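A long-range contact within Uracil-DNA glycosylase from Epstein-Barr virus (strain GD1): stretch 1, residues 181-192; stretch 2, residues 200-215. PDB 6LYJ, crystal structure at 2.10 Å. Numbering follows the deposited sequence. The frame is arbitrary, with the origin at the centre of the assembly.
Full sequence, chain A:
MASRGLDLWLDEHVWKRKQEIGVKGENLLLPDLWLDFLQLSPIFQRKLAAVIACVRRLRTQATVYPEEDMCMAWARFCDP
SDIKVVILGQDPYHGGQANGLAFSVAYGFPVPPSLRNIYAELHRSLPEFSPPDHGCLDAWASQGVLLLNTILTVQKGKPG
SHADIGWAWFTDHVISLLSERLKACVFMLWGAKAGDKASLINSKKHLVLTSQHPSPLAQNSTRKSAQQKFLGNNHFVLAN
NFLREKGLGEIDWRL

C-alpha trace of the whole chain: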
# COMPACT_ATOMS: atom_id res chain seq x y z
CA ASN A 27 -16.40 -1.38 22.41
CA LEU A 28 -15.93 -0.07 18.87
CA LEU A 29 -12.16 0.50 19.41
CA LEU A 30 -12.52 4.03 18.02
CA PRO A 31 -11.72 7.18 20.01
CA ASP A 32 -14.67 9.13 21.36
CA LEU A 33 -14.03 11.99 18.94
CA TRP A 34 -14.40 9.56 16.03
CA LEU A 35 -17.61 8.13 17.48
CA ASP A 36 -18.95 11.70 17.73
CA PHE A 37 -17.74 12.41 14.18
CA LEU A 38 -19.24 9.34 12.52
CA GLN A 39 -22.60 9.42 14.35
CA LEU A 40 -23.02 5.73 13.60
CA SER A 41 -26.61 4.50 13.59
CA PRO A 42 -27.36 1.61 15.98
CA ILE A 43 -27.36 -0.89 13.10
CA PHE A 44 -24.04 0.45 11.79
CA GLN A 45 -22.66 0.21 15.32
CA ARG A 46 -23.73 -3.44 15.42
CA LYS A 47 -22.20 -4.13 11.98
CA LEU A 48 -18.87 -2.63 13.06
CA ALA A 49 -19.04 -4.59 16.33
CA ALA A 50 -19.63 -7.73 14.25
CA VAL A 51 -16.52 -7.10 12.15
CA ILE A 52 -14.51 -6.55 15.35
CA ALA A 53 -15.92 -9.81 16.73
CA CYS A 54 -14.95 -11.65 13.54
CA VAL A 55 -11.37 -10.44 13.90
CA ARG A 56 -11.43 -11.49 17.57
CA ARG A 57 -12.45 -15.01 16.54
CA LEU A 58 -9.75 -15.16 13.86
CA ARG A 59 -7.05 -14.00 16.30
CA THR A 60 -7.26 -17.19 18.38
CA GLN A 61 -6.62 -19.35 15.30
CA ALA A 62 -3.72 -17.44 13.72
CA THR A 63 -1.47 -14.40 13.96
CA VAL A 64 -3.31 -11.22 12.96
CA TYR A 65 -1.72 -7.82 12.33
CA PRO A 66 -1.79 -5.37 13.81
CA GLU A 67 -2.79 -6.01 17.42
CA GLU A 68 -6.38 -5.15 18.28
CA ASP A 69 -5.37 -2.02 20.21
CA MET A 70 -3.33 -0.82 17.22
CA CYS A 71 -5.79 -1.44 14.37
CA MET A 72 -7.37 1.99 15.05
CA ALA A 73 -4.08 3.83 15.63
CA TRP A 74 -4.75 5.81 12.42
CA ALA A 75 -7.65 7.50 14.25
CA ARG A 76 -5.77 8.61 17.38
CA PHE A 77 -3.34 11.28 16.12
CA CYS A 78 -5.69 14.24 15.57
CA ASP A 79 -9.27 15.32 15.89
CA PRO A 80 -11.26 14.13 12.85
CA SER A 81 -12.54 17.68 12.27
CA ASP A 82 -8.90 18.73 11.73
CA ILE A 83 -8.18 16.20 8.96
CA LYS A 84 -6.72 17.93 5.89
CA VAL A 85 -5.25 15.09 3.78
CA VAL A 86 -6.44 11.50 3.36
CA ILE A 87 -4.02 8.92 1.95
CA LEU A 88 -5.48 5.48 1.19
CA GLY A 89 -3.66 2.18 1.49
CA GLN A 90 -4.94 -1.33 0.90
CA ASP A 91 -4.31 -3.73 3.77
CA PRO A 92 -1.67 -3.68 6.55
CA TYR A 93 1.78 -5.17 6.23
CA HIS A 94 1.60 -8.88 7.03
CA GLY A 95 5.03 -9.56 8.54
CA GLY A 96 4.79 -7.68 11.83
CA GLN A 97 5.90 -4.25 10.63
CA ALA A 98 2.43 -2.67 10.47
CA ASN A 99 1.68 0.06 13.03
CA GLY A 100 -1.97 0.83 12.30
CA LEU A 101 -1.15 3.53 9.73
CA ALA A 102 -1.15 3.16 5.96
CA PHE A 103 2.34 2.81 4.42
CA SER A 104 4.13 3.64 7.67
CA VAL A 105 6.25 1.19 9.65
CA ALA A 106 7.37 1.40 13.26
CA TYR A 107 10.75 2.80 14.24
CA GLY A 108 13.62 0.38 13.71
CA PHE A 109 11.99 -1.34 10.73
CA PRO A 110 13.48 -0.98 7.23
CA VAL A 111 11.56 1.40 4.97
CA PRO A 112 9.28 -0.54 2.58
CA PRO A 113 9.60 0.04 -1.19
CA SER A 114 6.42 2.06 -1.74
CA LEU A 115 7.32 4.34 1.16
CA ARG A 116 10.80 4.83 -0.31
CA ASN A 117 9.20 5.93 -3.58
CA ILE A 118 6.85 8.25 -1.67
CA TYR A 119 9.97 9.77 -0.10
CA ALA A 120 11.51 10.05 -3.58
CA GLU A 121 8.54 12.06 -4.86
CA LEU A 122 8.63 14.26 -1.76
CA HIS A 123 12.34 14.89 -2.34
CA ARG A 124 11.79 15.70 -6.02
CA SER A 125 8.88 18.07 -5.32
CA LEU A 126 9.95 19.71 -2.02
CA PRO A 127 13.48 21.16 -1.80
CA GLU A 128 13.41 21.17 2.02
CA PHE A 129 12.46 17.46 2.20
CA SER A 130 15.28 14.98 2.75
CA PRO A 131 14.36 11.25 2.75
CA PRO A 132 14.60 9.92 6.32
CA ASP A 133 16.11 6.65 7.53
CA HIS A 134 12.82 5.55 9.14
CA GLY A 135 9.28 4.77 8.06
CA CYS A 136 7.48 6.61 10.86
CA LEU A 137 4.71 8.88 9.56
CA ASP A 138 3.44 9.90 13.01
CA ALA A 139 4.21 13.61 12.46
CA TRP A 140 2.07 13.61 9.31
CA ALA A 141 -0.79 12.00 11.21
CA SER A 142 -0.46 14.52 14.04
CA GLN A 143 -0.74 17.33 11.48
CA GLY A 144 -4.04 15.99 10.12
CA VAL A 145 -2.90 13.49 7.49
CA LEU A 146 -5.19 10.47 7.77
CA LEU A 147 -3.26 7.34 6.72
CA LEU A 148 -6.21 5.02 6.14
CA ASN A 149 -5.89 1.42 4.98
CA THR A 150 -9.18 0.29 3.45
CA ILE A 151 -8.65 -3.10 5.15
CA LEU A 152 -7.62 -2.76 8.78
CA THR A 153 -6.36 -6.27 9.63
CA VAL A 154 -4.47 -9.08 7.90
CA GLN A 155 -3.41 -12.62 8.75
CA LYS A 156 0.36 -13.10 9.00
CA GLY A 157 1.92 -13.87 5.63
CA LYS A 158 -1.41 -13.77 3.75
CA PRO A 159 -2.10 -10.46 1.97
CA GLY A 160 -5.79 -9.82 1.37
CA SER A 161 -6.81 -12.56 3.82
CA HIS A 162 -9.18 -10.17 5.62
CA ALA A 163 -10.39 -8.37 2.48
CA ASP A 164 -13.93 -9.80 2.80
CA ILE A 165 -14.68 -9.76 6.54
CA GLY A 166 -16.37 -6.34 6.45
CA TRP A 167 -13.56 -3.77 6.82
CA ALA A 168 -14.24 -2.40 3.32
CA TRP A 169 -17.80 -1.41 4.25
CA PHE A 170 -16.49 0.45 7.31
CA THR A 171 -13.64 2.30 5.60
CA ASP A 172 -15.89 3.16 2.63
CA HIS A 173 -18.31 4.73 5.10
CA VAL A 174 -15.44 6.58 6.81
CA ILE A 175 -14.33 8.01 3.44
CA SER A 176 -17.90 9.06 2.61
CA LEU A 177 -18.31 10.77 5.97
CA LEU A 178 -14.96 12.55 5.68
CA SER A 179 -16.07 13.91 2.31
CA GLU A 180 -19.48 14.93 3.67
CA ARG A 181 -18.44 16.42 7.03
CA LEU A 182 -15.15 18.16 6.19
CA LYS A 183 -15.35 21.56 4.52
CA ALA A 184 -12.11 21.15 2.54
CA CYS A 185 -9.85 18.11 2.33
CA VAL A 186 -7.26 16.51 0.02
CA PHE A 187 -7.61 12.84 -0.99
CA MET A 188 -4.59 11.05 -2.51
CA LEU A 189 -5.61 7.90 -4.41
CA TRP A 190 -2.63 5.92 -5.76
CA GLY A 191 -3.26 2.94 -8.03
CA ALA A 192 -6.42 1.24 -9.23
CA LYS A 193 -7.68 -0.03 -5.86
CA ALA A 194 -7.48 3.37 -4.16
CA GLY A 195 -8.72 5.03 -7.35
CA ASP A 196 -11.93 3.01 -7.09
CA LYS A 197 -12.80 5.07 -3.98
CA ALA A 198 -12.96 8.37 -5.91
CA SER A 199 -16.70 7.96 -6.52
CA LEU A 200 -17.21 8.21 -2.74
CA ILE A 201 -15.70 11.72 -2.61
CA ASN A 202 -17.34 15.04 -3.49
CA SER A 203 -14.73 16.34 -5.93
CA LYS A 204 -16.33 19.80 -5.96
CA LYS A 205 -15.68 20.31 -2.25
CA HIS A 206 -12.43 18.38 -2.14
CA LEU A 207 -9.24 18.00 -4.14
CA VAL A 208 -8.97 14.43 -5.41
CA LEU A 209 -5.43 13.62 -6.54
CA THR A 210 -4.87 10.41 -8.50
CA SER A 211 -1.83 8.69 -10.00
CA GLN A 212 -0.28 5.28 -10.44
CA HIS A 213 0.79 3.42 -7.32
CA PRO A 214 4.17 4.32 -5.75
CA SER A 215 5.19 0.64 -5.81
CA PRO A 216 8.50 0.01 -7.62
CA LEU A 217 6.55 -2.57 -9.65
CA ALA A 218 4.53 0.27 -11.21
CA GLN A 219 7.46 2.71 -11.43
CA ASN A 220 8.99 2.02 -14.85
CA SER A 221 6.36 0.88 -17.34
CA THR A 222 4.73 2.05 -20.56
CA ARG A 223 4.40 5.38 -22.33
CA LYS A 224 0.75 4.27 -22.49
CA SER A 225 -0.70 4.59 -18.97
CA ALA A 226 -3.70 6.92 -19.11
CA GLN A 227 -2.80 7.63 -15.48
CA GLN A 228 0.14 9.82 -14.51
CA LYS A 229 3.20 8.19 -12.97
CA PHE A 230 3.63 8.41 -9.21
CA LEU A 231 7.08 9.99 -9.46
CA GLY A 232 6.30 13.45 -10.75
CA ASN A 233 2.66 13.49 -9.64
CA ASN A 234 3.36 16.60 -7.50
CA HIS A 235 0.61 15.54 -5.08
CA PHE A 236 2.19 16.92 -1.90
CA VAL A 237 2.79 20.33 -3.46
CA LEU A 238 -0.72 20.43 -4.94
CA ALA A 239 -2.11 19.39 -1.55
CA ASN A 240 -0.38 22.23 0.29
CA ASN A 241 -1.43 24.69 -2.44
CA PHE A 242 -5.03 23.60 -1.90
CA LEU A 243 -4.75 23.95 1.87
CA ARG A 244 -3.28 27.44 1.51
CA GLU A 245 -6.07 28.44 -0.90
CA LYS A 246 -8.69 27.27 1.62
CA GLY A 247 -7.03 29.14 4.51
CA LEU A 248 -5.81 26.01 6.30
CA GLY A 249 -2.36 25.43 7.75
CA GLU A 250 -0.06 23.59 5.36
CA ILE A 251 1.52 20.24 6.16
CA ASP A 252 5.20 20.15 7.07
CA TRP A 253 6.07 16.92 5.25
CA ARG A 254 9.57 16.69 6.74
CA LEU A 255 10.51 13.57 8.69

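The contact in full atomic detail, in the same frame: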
# COMPACT_ATOMS: atom_id res chain seq x y z
N ARG A 181 -18.53 15.62 5.81
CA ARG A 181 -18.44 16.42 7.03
C ARG A 181 -17.32 17.45 7.00
O ARG A 181 -17.43 18.49 7.67
CB ARG A 181 -18.25 15.51 8.25
CG ARG A 181 -19.34 14.47 8.44
CD ARG A 181 -20.42 14.92 9.40
NE ARG A 181 -21.56 14.00 9.37
CZ ARG A 181 -21.81 13.09 10.30
NH1 ARG A 181 -21.01 12.99 11.35
NH2 ARG A 181 -22.86 12.29 10.19
N LEU A 182 -16.24 17.20 6.27
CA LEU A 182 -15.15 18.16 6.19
C LEU A 182 -15.45 19.21 5.14
O LEU A 182 -15.97 18.91 4.06
CB LEU A 182 -13.84 17.45 5.86
CG LEU A 182 -13.34 16.45 6.91
CD1 LEU A 182 -12.06 15.77 6.43
CD2 LEU A 182 -13.12 17.13 8.26
N LYS A 183 -15.12 20.46 5.46
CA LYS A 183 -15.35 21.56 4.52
C LYS A 183 -14.39 21.50 3.34
O LYS A 183 -14.79 21.75 2.20
CB LYS A 183 -15.22 22.90 5.25
CG LYS A 183 -15.51 24.12 4.39
CD LYS A 183 -15.32 25.41 5.19
CE LYS A 183 -15.71 26.62 4.37
NZ LYS A 183 -15.72 27.87 5.18
N ALA A 184 -13.13 21.16 3.59
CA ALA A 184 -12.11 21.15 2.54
C ALA A 184 -11.04 20.14 2.93
O ALA A 184 -10.44 20.26 4.00
CB ALA A 184 -11.51 22.54 2.35
N CYS A 185 -10.77 19.19 2.04
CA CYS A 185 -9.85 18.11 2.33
C CYS A 185 -9.20 17.64 1.04
O CYS A 185 -9.80 17.76 -0.04
CB CYS A 185 -10.57 16.95 3.03
SG CYS A 185 -9.50 15.67 3.69
N VAL A 186 -7.97 17.12 1.14
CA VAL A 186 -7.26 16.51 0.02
C VAL A 186 -7.32 15.00 0.17
O VAL A 186 -7.14 14.46 1.27
CB VAL A 186 -5.80 17.00 -0.06
CG1 VAL A 186 -5.09 16.36 -1.25
CG2 VAL A 186 -5.74 18.52 -0.14
N PHE A 187 -7.58 14.30 -0.94
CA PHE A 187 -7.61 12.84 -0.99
C PHE A 187 -6.61 12.38 -2.04
O PHE A 187 -6.71 12.76 -3.21
CB PHE A 187 -9.01 12.32 -1.32
CG PHE A 187 -10.05 12.63 -0.28
CD1 PHE A 187 -10.60 13.90 -0.18
CD2 PHE A 187 -10.47 11.65 0.61
CE1 PHE A 187 -11.55 14.19 0.78
CE2 PHE A 187 -11.42 11.94 1.58
CZ PHE A 187 -11.96 13.20 1.66
N MET A 188 -5.63 11.57 -1.62
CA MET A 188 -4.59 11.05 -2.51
C MET A 188 -4.86 9.57 -2.77
O MET A 188 -4.73 8.74 -1.86
CB MET A 188 -3.20 11.26 -1.91
CG MET A 188 -2.84 12.71 -1.59
SD MET A 188 -1.17 12.84 -0.92
CE MET A 188 -1.01 14.61 -0.67
N LEU A 189 -5.24 9.25 -4.00
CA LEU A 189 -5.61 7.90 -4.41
C LEU A 189 -4.57 7.38 -5.40
O LEU A 189 -4.53 7.83 -6.55
CB LEU A 189 -7.01 7.89 -5.02
CG LEU A 189 -8.07 8.65 -4.20
CD1 LEU A 189 -9.44 8.61 -4.86
CD2 LEU A 189 -8.14 8.07 -2.80
N TRP A 190 -3.73 6.44 -4.96
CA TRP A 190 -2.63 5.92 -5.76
C TRP A 190 -2.93 4.49 -6.19
O TRP A 190 -3.10 3.61 -5.34
CB TRP A 190 -1.32 5.95 -4.96
CG TRP A 190 -0.97 7.31 -4.43
CD1 TRP A 190 -1.18 8.51 -5.05
CD2 TRP A 190 -0.33 7.61 -3.18
NE1 TRP A 190 -0.72 9.53 -4.26
CE2 TRP A 190 -0.19 9.01 -3.11
CE3 TRP A 190 0.13 6.82 -2.12
CZ2 TRP A 190 0.39 9.64 -2.01
CZ3 TRP A 190 0.71 7.46 -1.03
CH2 TRP A 190 0.84 8.86 -0.99
N GLY A 191 -2.98 4.26 -7.50
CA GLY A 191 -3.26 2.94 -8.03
C GLY A 191 -4.75 2.70 -8.24
O GLY A 191 -5.61 3.51 -7.88
N ALA A 192 -5.05 1.54 -8.84
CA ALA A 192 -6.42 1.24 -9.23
C ALA A 192 -7.32 1.02 -8.02
O ALA A 192 -8.47 1.50 -7.99
CB ALA A 192 -6.46 0.01 -10.15
N LEU A 200 -16.69 7.91 -4.07
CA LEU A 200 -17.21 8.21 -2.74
C LEU A 200 -17.01 9.67 -2.34
O LEU A 200 -17.63 10.12 -1.37
CB LEU A 200 -16.54 7.32 -1.69
CG LEU A 200 -16.72 5.80 -1.82
CD1 LEU A 200 -15.90 5.07 -0.77
CD2 LEU A 200 -18.19 5.44 -1.69
N ILE A 201 -16.17 10.42 -3.05
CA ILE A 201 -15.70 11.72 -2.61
C ILE A 201 -16.33 12.81 -3.46
O ILE A 201 -16.42 12.68 -4.69
CB ILE A 201 -14.16 11.81 -2.68
CG1 ILE A 201 -13.52 10.68 -1.86
CG2 ILE A 201 -13.68 13.17 -2.19
CD1 ILE A 201 -12.09 10.37 -2.27
N ASN A 202 -16.78 13.88 -2.81
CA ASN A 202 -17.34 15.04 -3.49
C ASN A 202 -16.19 15.87 -4.04
O ASN A 202 -15.59 16.68 -3.33
CB ASN A 202 -18.21 15.85 -2.52
CG ASN A 202 -18.91 17.02 -3.18
OD1 ASN A 202 -18.53 17.47 -4.26
ND2 ASN A 202 -19.95 17.52 -2.53
N SER A 203 -15.88 15.68 -5.33
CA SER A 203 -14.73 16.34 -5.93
C SER A 203 -14.98 17.81 -6.26
O SER A 203 -14.09 18.46 -6.82
CB SER A 203 -14.30 15.60 -7.21
OG SER A 203 -15.36 15.53 -8.15
N LYS A 204 -16.16 18.35 -5.94
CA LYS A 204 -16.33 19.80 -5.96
C LYS A 204 -15.91 20.45 -4.65
O LYS A 204 -15.34 21.55 -4.67
CB LYS A 204 -17.78 20.16 -6.29
CG LYS A 204 -18.19 19.87 -7.73
CD LYS A 204 -17.26 20.55 -8.74
CE LYS A 204 -17.12 22.06 -8.50
NZ LYS A 204 -18.34 22.82 -8.90
N LYS A 205 -16.20 19.82 -3.51
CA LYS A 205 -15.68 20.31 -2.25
C LYS A 205 -14.19 20.07 -2.13
O LYS A 205 -13.44 20.94 -1.67
CB LYS A 205 -16.40 19.65 -1.07
CG LYS A 205 -17.88 19.93 -0.95
CD LYS A 205 -18.46 19.09 0.19
CE LYS A 205 -17.89 19.54 1.53
NZ LYS A 205 -18.51 18.82 2.68
N HIS A 206 -13.74 18.88 -2.52
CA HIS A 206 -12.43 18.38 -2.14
C HIS A 206 -11.54 18.19 -3.35
O HIS A 206 -12.01 17.99 -4.48
CB HIS A 206 -12.57 17.07 -1.36
CG HIS A 206 -13.49 17.16 -0.19
ND1 HIS A 206 -13.30 18.07 0.83
CD2 HIS A 206 -14.62 16.48 0.12
CE1 HIS A 206 -14.27 17.93 1.72
NE2 HIS A 206 -15.08 16.97 1.32
N LEU A 207 -10.23 18.26 -3.11
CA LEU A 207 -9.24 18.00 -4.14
C LEU A 207 -8.94 16.51 -4.15
O LEU A 207 -8.46 15.96 -3.15
CB LEU A 207 -7.96 18.80 -3.88
CG LEU A 207 -6.82 18.57 -4.85
CD1 LEU A 207 -7.27 18.90 -6.27
CD2 LEU A 207 -5.60 19.40 -4.47
N VAL A 208 -9.23 15.85 -5.27
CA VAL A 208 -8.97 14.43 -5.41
C VAL A 208 -7.78 14.27 -6.35
O VAL A 208 -7.87 14.57 -7.54
CB VAL A 208 -10.21 13.68 -5.94
CG1 VAL A 208 -9.91 12.20 -6.09
CG2 VAL A 208 -11.39 13.91 -5.00
N LEU A 209 -6.66 13.82 -5.79
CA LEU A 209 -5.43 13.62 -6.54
C LEU A 209 -5.25 12.13 -6.83
O LEU A 209 -5.31 11.31 -5.91
CB LEU A 209 -4.22 14.16 -5.76
CG LEU A 209 -4.29 15.64 -5.36
CD1 LEU A 209 -3.16 15.99 -4.40
CD2 LEU A 209 -4.22 16.52 -6.60
N THR A 210 -5.03 11.80 -8.09
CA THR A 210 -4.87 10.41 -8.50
C THR A 210 -3.57 10.26 -9.29
O THR A 210 -3.10 11.19 -9.94
CB THR A 210 -6.04 9.93 -9.37
OG1 THR A 210 -6.05 10.66 -10.60
CG2 THR A 210 -7.37 10.13 -8.65
N SER A 211 -3.00 9.06 -9.21
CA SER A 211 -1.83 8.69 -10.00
C SER A 211 -1.67 7.18 -9.90
O SER A 211 -2.41 6.49 -9.19
CB SER A 211 -0.57 9.41 -9.52
OG SER A 211 -0.07 8.83 -8.33
N GLN A 212 -0.68 6.66 -10.62
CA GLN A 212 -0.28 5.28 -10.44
C GLN A 212 0.27 5.06 -9.03
O GLN A 212 0.63 6.00 -8.32
CB GLN A 212 0.76 4.87 -11.48
CG GLN A 212 0.17 4.63 -12.85
CD GLN A 212 1.20 4.09 -13.82
OE1 GLN A 212 2.38 4.38 -13.70
NE2 GLN A 212 0.74 3.30 -14.78
N HIS A 213 0.34 3.79 -8.65
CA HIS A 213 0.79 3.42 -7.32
C HIS A 213 2.28 3.71 -7.17
O HIS A 213 3.04 3.63 -8.14
CB HIS A 213 0.52 1.93 -7.09
CG HIS A 213 0.51 1.53 -5.65
ND1 HIS A 213 1.66 1.20 -4.97
CD2 HIS A 213 -0.51 1.39 -4.77
CE1 HIS A 213 1.35 0.87 -3.72
NE2 HIS A 213 0.04 0.98 -3.58
N PRO A 214 2.73 4.08 -5.96
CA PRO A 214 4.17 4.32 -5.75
C PRO A 214 5.02 3.06 -5.75
O PRO A 214 6.25 3.18 -5.67
CB PRO A 214 4.20 5.01 -4.38
CG PRO A 214 2.99 4.47 -3.68
CD PRO A 214 1.94 4.41 -4.76
N SER A 215 4.42 1.88 -5.83
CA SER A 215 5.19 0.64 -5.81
C SER A 215 6.29 0.67 -6.87
O SER A 215 6.05 1.15 -7.99
CB SER A 215 4.26 -0.56 -6.04
OG SER A 215 5.00 -1.76 -6.13
O HOH W 1 -13.99 23.04 -0.33

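The most unusual feature of this contact lies where its two parallel strands come to an end: G191 adopts phi/psi of 89°/175°, and its CA closes to 4.1 Å from the CA of H213, nearer than any aligned pair in the sheet. Glycine suits the position for two visible reasons. At these backbone angles a CB would be jammed against the carbonyl O of W190, and it would also lie 3.2 Å from H213 CB. Without one, the chain can turn while G191 N still donates to S211 O at 2.9 Å, the last rung of the ladder.

That ladder illustrates a general principle of parallel pairing: one strand reaches its neighbour through alternate residues, and the side chains of bridged partners share a face. Strands 186-190 and 207-211 run in the same direction, 17° apart. L207 N donates to C185 O (3.1 Å), F187 N to L207 O (2.9 Å), L209 N to F187 O (2.8 Å) and L189 N to L209 O (2.8 Å), the last almost perfectly straight at 179°. S211 N to L189 O, at 3.3 Å, is weak. Between these bonds, CA-H groups approach the same carbonyls; T210 CA, for example, lies 3.3 Å from L189 O. Every other residue of each strand thus bonds through its backbone within this pair, and the side chains pack its two faces.

On the face of V186, M188 and W190, aliphatic groups interlock. L209 CD1 lies 3.7 Å from V186 CG1 and 4.3 Å from M188 CG, so one leucine methyl touches two successive residues of its own face. Farther along, W190 CB meets P214 CD at 3.6 Å, a compact apolar contact just beyond the strand. S211, also on this face, is small enough to sit beside the indole, with its OG 3.5 Å from W190 CD1; the hydroxyl donates to Q212 O at 2.9 Å.

The other face carries F187 and L189. I201, which precedes the second strand, points its CB toward the first stretch and lays CG2 over one face of the F187 ring, 3.9 Å from the centroid. Its CD1 reaches F187 CD2 at 3.5 Å and L189 CD1 at 4.1 Å, while L189 CD1 also packs against V208 CG1 at 3.8 Å. The branched chain suits the site because CG2 and CD1 both reach the F187 ring, and CD1 also extends to L189. F187, with the largest area covered by the opposing stretch, is buried here.

Before the strands pair, polar groups take over. The buried H206 ring lies beside F187, H206 CG being 3.7 Å from F187 CE1, and brings ND1 to 3.0 Å from C185 N. K205, whose CA-to-CB bond runs sideways, has a chain long enough to bring its amine back to the first stretch: K205 NZ donates to L182 O at 2.9 Å, near where a helix has ended. A water oxygen lies 3.0 Å from K183 O and 2.6 Å from K205 O, linking the two stretches at this end.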